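Local coordinates for protein exocyst complex component EXO70 (Saccharomyces cerevisiae, PDB 2B1E) that serves in the exocyst complex that tethers secretory vesicles to sites of exocytosis, and takes part in assembling that complex, at residues W460-D474 and L525-Y537. Numbering follows the deposited sequence.
Sequences WRDLTANLMDSVFID and LVMPMYERFYSRY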
loop_
_atom_site.group_PDB
_atom_site.type_symbol
_atom_site.label_atom_id
_atom_site.label_comp_id
_atom_site.label_asym_id
_atom_site.label_seq_id
_atom_site.Cartn_x
_atom_site.Cartn_y
_atom_site.Cartn_z
ATOM N N TRP A 460 28.802 32.980 -14.080
ATOM C CA TRP A 460 28.729 34.426 -14.002
ATOM C C TRP A 460 29.450 34.899 -12.731
ATOM O O TRP A 460 30.035 35.983 -12.716
ATOM C CB TRP A 460 27.269 34.908 -13.985
ATOM C CG TRP A 460 26.535 34.679 -15.261
ATOM C CD1 TRP A 460 25.755 33.597 -15.579
ATOM C CD2 TRP A 460 26.509 35.543 -16.405
ATOM N NE1 TRP A 460 25.246 33.735 -16.846
ATOM C CE2 TRP A 460 25.693 34.920 -17.378
ATOM C CE3 TRP A 460 27.095 36.784 -16.703
ATOM C CZ2 TRP A 460 25.448 35.496 -18.631
ATOM C CZ3 TRP A 460 26.850 37.357 -17.949
ATOM C CH2 TRP A 460 26.034 36.712 -18.898
ATOM N N ARG A 461 29.408 34.088 -11.674
ATOM C CA ARG A 461 30.089 34.454 -10.430
ATOM C C ARG A 461 31.597 34.485 -10.681
ATOM O O ARG A 461 32.303 35.361 -10.160
ATOM C CB ARG A 461 29.760 33.464 -9.303
ATOM C CG ARG A 461 28.308 33.507 -8.830
ATOM C CD ARG A 461 28.096 32.681 -7.552
ATOM N NE ARG A 461 28.008 31.241 -7.797
ATOM C CZ ARG A 461 26.865 30.561 -7.863
ATOM N NH1 ARG A 461 25.704 31.182 -7.703
ATOM N NH2 ARG A 461 26.880 29.256 -8.080
ATOM N N ASP A 462 32.094 33.540 -11.482
ATOM C CA ASP A 462 33.530 33.499 -11.805
ATOM C C ASP A 462 33.938 34.780 -12.536
ATOM O O ASP A 462 34.981 35.373 -12.259
ATOM C CB ASP A 462 33.846 32.291 -12.688
ATOM C CG ASP A 462 33.638 30.969 -11.965
ATOM O OD1 ASP A 462 33.337 30.990 -10.753
ATOM O OD2 ASP A 462 33.782 29.911 -12.609
ATOM N N LEU A 463 33.107 35.200 -13.480
ATOM C CA LEU A 463 33.355 36.417 -14.249
ATOM C C LEU A 463 33.513 37.637 -13.338
ATOM O O LEU A 463 34.484 38.400 -13.452
ATOM C CB LEU A 463 32.192 36.667 -15.213
ATOM C CG LEU A 463 32.252 37.940 -16.063
ATOM C CD1 LEU A 463 33.448 37.877 -16.981
ATOM C CD2 LEU A 463 30.993 38.082 -16.885
ATOM N N THR A 464 32.542 37.837 -12.449
ATOM C CA THR A 464 32.593 38.981 -11.549
ATOM C C THR A 464 33.714 38.859 -10.520
ATOM O O THR A 464 34.289 39.867 -10.108
ATOM C CB THR A 464 31.232 39.200 -10.836
ATOM O OG1 THR A 464 30.854 38.014 -10.130
ATOM C CG2 THR A 464 30.151 39.534 -11.866
ATOM N N ALA A 465 34.027 37.630 -10.107
ATOM C CA ALA A 465 35.109 37.425 -9.146
ATOM C C ALA A 465 36.435 37.805 -9.811
ATOM O O ALA A 465 37.290 38.458 -9.198
ATOM C CB ALA A 465 35.150 35.960 -8.680
ATOM N N ASN A 466 36.601 37.410 -11.069
ATOM C CA ASN A 466 37.829 37.726 -11.791
ATOM C C ASN A 466 38.011 39.233 -11.906
ATOM O O ASN A 466 39.110 39.748 -11.706
ATOM C CB ASN A 466 37.819 37.113 -13.195
ATOM C CG ASN A 466 37.910 35.601 -13.174
ATOM O OD1 ASN A 466 38.461 35.008 -12.240
ATOM N ND2 ASN A 466 37.383 34.965 -14.214
ATOM N N LEU A 467 36.926 39.931 -12.226
ATOM C CA LEU A 467 36.951 41.381 -12.369
ATOM C C LEU A 467 37.285 42.043 -11.036
ATOM O O LEU A 467 38.109 42.952 -10.978
ATOM C CB LEU A 467 35.591 41.885 -12.863
ATOM C CG LEU A 467 35.480 43.387 -13.155
ATOM C CD1 LEU A 467 36.462 43.759 -14.260
ATOM C CD2 LEU A 467 34.051 43.736 -13.572
ATOM N N MET A 468 36.647 41.581 -9.963
ATOM C CA MET A 468 36.888 42.148 -8.640
ATOM C C MET A 468 38.352 41.957 -8.234
ATOM O O MET A 468 38.989 42.873 -7.706
ATOM C CB MET A 468 35.971 41.503 -7.588
ATOM C CG MET A 468 36.030 42.226 -6.240
ATOM S SD MET A 468 35.160 41.426 -4.865
ATOM C CE MET A 468 36.372 40.176 -4.396
ATOM N N ASP A 469 38.885 40.767 -8.491
ATOM C CA ASP A 469 40.275 40.479 -8.165
ATOM C C ASP A 469 41.250 41.377 -8.935
ATOM O O ASP A 469 42.262 41.807 -8.388
ATOM C CB ASP A 469 40.607 39.012 -8.456
ATOM C CG ASP A 469 40.099 38.064 -7.384
ATOM O OD1 ASP A 469 40.348 36.848 -7.524
ATOM O OD2 ASP A 469 39.459 38.518 -6.407
ATOM N N SER A 470 40.956 41.655 -10.201
ATOM C CA SER A 470 41.844 42.497 -10.995
ATOM C C SER A 470 41.890 43.911 -10.415
ATOM O O SER A 470 42.926 44.583 -10.457
ATOM C CB SER A 470 41.383 42.559 -12.455
ATOM O OG SER A 470 40.352 43.516 -12.637
ATOM N N VAL A 471 40.765 44.362 -9.873
ATOM C CA VAL A 471 40.703 45.690 -9.287
ATOM C C VAL A 471 41.476 45.734 -7.959
ATOM O O VAL A 471 42.285 46.632 -7.733
ATOM C CB VAL A 471 39.245 46.113 -9.071
ATOM C CG1 VAL A 471 39.181 47.512 -8.468
ATOM C CG2 VAL A 471 38.508 46.084 -10.406
ATOM N N PHE A 472 41.238 44.756 -7.093
ATOM C CA PHE A 472 41.925 44.713 -5.806
ATOM C C PHE A 472 43.442 44.688 -5.980
ATOM O O PHE A 472 44.160 45.487 -5.378
ATOM C CB PHE A 472 41.492 43.478 -5.014
ATOM C CG PHE A 472 40.228 43.665 -4.231
ATOM C CD1 PHE A 472 39.167 44.405 -4.749
ATOM C CD2 PHE A 472 40.078 43.056 -2.990
ATOM C CE1 PHE A 472 37.975 44.531 -4.042
ATOM C CE2 PHE A 472 38.886 43.177 -2.274
ATOM C CZ PHE A 472 37.833 43.917 -2.806
ATOM N N ILE A 473 43.917 43.782 -6.824
ATOM C CA ILE A 473 45.349 43.619 -7.073
ATOM C C ILE A 473 46.004 44.909 -7.582
ATOM O O ILE A 473 47.203 45.130 -7.401
ATOM C CB ILE A 473 45.595 42.476 -8.098
ATOM C CG1 ILE A 473 47.069 42.062 -8.081
ATOM C CG2 ILE A 473 45.192 42.920 -9.499
ATOM C CD1 ILE A 473 47.423 41.166 -6.926
ATOM N N ASP A 474 45.203 45.764 -8.200
ATOM C CA ASP A 474 45.692 47.015 -8.755
ATOM C C ASP A 474 45.323 48.244 -7.917
ATOM O O ASP A 474 45.464 49.376 -8.372
ATOM C CB ASP A 474 45.161 47.145 -10.195
ATOM C CG ASP A 474 45.493 48.482 -10.838
ATOM O OD1 ASP A 474 44.680 49.426 -10.705
ATOM O OD2 ASP A 474 46.567 48.584 -11.475
ATOM N N LEU A 525 24.129 40.205 -10.043
ATOM C CA LEU A 525 25.533 39.880 -9.880
ATOM C C LEU A 525 26.453 40.747 -10.738
ATOM O O LEU A 525 27.454 41.278 -10.263
ATOM C CB LEU A 525 25.725 38.402 -10.224
ATOM C CG LEU A 525 27.019 37.659 -9.920
ATOM C CD1 LEU A 525 27.370 37.772 -8.442
ATOM C CD2 LEU A 525 26.815 36.198 -10.309
ATOM N N VAL A 526 26.097 40.898 -12.003
ATOM C CA VAL A 526 26.906 41.661 -12.934
ATOM C C VAL A 526 26.807 43.191 -12.896
ATOM O O VAL A 526 27.833 43.878 -12.863
ATOM C CB VAL A 526 26.604 41.212 -14.378
ATOM C CG1 VAL A 526 27.347 42.084 -15.365
ATOM C CG2 VAL A 526 26.997 39.761 -14.554
ATOM N N MET A 527 25.590 43.734 -12.895
ATOM C CA MET A 527 25.463 45.185 -12.960
ATOM C C MET A 527 25.997 46.029 -11.805
ATOM O O MET A 527 26.672 47.027 -12.045
ATOM C CB MET A 527 24.021 45.576 -13.292
ATOM C CG MET A 527 23.596 45.183 -14.725
ATOM S SD MET A 527 24.796 45.581 -16.040
ATOM C CE MET A 527 25.206 47.327 -15.635
ATOM N N PRO A 528 25.711 45.659 -10.548
ATOM C CA PRO A 528 26.262 46.513 -9.489
ATOM C C PRO A 528 27.787 46.612 -9.593
ATOM O O PRO A 528 28.352 47.696 -9.463
ATOM C CB PRO A 528 25.800 45.814 -8.208
ATOM C CG PRO A 528 24.456 45.248 -8.614
ATOM C CD PRO A 528 24.761 44.673 -9.996
ATOM N N MET A 529 28.446 45.486 -9.850
ATOM C CA MET A 529 29.899 45.486 -9.962
ATOM C C MET A 529 30.421 46.273 -11.159
ATOM O O MET A 529 31.376 47.036 -11.032
ATOM C CB MET A 529 30.451 44.058 -10.037
ATOM C CG MET A 529 31.970 44.027 -9.974
ATOM S SD MET A 529 32.663 42.381 -9.954
ATOM C CE MET A 529 32.168 41.851 -8.242
ATOM N N TYR A 530 29.816 46.083 -12.327
ATOM C CA TYR A 530 30.284 46.807 -13.500
ATOM C C TYR A 530 30.138 48.320 -13.358
ATOM O O TYR A 530 31.004 49.073 -13.810
ATOM C CB TYR A 530 29.569 46.338 -14.777
ATOM C CG TYR A 530 30.241 46.882 -16.015
ATOM C CD1 TYR A 530 31.500 46.419 -16.406
ATOM C CD2 TYR A 530 29.667 47.926 -16.740
ATOM C CE1 TYR A 530 32.177 46.990 -17.483
ATOM C CE2 TYR A 530 30.333 48.509 -17.817
ATOM C CZ TYR A 530 31.591 48.037 -18.178
ATOM O OH TYR A 530 32.282 48.641 -19.195
ATOM N N GLU A 531 29.043 48.774 -12.750
ATOM C CA GLU A 531 28.853 50.202 -12.563
ATOM C C GLU A 531 29.969 50.777 -11.694
ATOM O O GLU A 531 30.476 51.863 -11.964
ATOM C CB GLU A 531 27.487 50.488 -11.926
ATOM C CG GLU A 531 26.331 50.043 -12.809
ATOM C CD GLU A 531 24.985 50.521 -12.322
ATOM O OE1 GLU A 531 24.610 50.192 -11.170
ATOM O OE2 GLU A 531 24.297 51.219 -13.102
ATOM N N ARG A 532 30.351 50.044 -10.653
ATOM C CA ARG A 532 31.416 50.483 -9.751
ATOM C C ARG A 532 32.773 50.470 -10.455
ATOM O O ARG A 532 33.586 51.380 -10.288
ATOM C CB ARG A 532 31.455 49.575 -8.518
ATOM C CG ARG A 532 30.251 49.749 -7.606
ATOM C CD ARG A 532 30.058 48.582 -6.660
ATOM N NE ARG A 532 28.844 48.790 -5.878
ATOM C CZ ARG A 532 28.063 47.820 -5.422
ATOM N NH1 ARG A 532 28.362 46.551 -5.657
ATOM N NH2 ARG A 532 26.964 48.125 -4.750
ATOM N N PHE A 533 33.012 49.423 -11.234
ATOM C CA PHE A 533 34.258 49.268 -11.985
ATOM C C PHE A 533 34.387 50.379 -13.033
ATOM O O PHE A 533 35.436 51.028 -13.159
ATOM C CB PHE A 533 34.251 47.884 -12.659
ATOM C CG PHE A 533 35.376 47.658 -13.628
ATOM C CD1 PHE A 533 36.700 47.752 -13.221
ATOM C CD2 PHE A 533 35.103 47.294 -14.947
ATOM C CE1 PHE A 533 37.744 47.483 -14.111
ATOM C CE2 PHE A 533 36.135 47.024 -15.840
ATOM C CZ PHE A 533 37.456 47.120 -15.422
ATOM N N TYR A 534 33.313 50.590 -13.788
ATOM C CA TYR A 534 33.283 51.620 -14.824
ATOM C C TYR A 534 33.482 52.993 -14.190
ATOM O O TYR A 534 34.254 53.808 -14.680
ATOM C CB TYR A 534 31.937 51.575 -15.555
ATOM C CG TYR A 534 31.728 52.650 -16.606
ATOM C CD1 TYR A 534 32.130 52.456 -17.933
ATOM C CD2 TYR A 534 31.094 53.845 -16.282
ATOM C CE1 TYR A 534 31.892 53.439 -18.912
ATOM C CE2 TYR A 534 30.855 54.827 -17.245
ATOM C CZ TYR A 534 31.252 54.617 -18.552
ATOM O OH TYR A 534 30.999 55.584 -19.494
ATOM N N SER A 535 32.787 53.248 -13.091
ATOM C CA SER A 535 32.902 54.538 -12.419
ATOM C C SER A 535 34.310 54.766 -11.866
ATOM O O SER A 535 34.819 55.881 -11.863
ATOM C CB SER A 535 31.885 54.621 -11.284
ATOM O OG SER A 535 31.991 55.856 -10.599
ATOM N N ARG A 536 34.940 53.694 -11.412
ATOM C CA ARG A 536 36.275 53.784 -10.842
ATOM C C ARG A 536 37.346 54.126 -11.884
ATOM O O ARG A 536 38.315 54.841 -11.587
ATOM C CB ARG A 536 36.620 52.457 -10.151
ATOM C CG ARG A 536 37.964 52.439 -9.421
ATOM C CD ARG A 536 38.298 51.057 -8.832
ATOM N NE ARG A 536 37.510 50.713 -7.645
ATOM C CZ ARG A 536 36.401 49.977 -7.651
ATOM N NH1 ARG A 536 35.918 49.483 -8.790
ATOM N NH2 ARG A 536 35.769 49.729 -6.509
ATOM N N TYR A 537 37.162 53.649 -13.110
ATOM C CA TYR A 537 38.165 53.868 -14.148
ATOM C C TYR A 537 37.801 54.662 -15.401
ATOM O O TYR A 537 38.674 54.923 -16.228
ATOM C CB TYR A 537 38.705 52.522 -14.612
ATOM C CG TYR A 537 39.404 51.719 -13.548
ATOM C CD1 TYR A 537 38.846 50.536 -13.058
ATOM C CD2 TYR A 537 40.658 52.106 -13.074
ATOM C CE1 TYR A 537 39.532 49.750 -12.126
ATOM C CE2 TYR A 537 41.340 51.339 -12.150
ATOM C CZ TYR A 537 40.783 50.164 -11.682
ATOM O OH TYR A 537 41.502 49.397 -10.787
#
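L467 reaches across from 460-474 and sets its CD1 methyl almost squarely on one face of the F533 ring, 3.6 Å from the centroid and 12° off the ring normal. This CH-pi contact lies midway along two helices that run nearly parallel, their axes 10.0 Å apart at closest approach and crossing at 16°. V471, one turn on, works as a forked bump: CG2 leans obliquely on F533, its nearest atom CD1 at 3.7 Å, while CG1, held anti to the backbone N (chi1 -179°), lies over one face of the R536 guanidinium, 3.7 Å from R536 NE. Toward the other end, T464 CG2 presses on the backbone of 525-537, 3.6 Å from L525 O. T464 OG1 turns back along its own helix to bond R461 O. M529 extends from its helix into the hollow between T464, L467 and M468, and the bend at chi3 turns its CE toward T464 CB and M468 CB, with M468 CB 3.9 Å from M529 CE. L525 CD2 fits against R461 CG and W460 CB, and V526 CG2 touches W460 CE3 at 3.7 Å. Helix 483-504 is a third partner, with L500 and T504 touching W460 and F490 meeting the F533 ring. At the far end of the contact, Y537 OH donates to D474 OD1 at 3.2 Å, on the anti side and out of the carboxylate plane. Within the C-terminal helical bundle of the Exo70 rod, with that one hydrogen bond and no salt bridge between the segments, the pairing rests on apolar fit and so on burial.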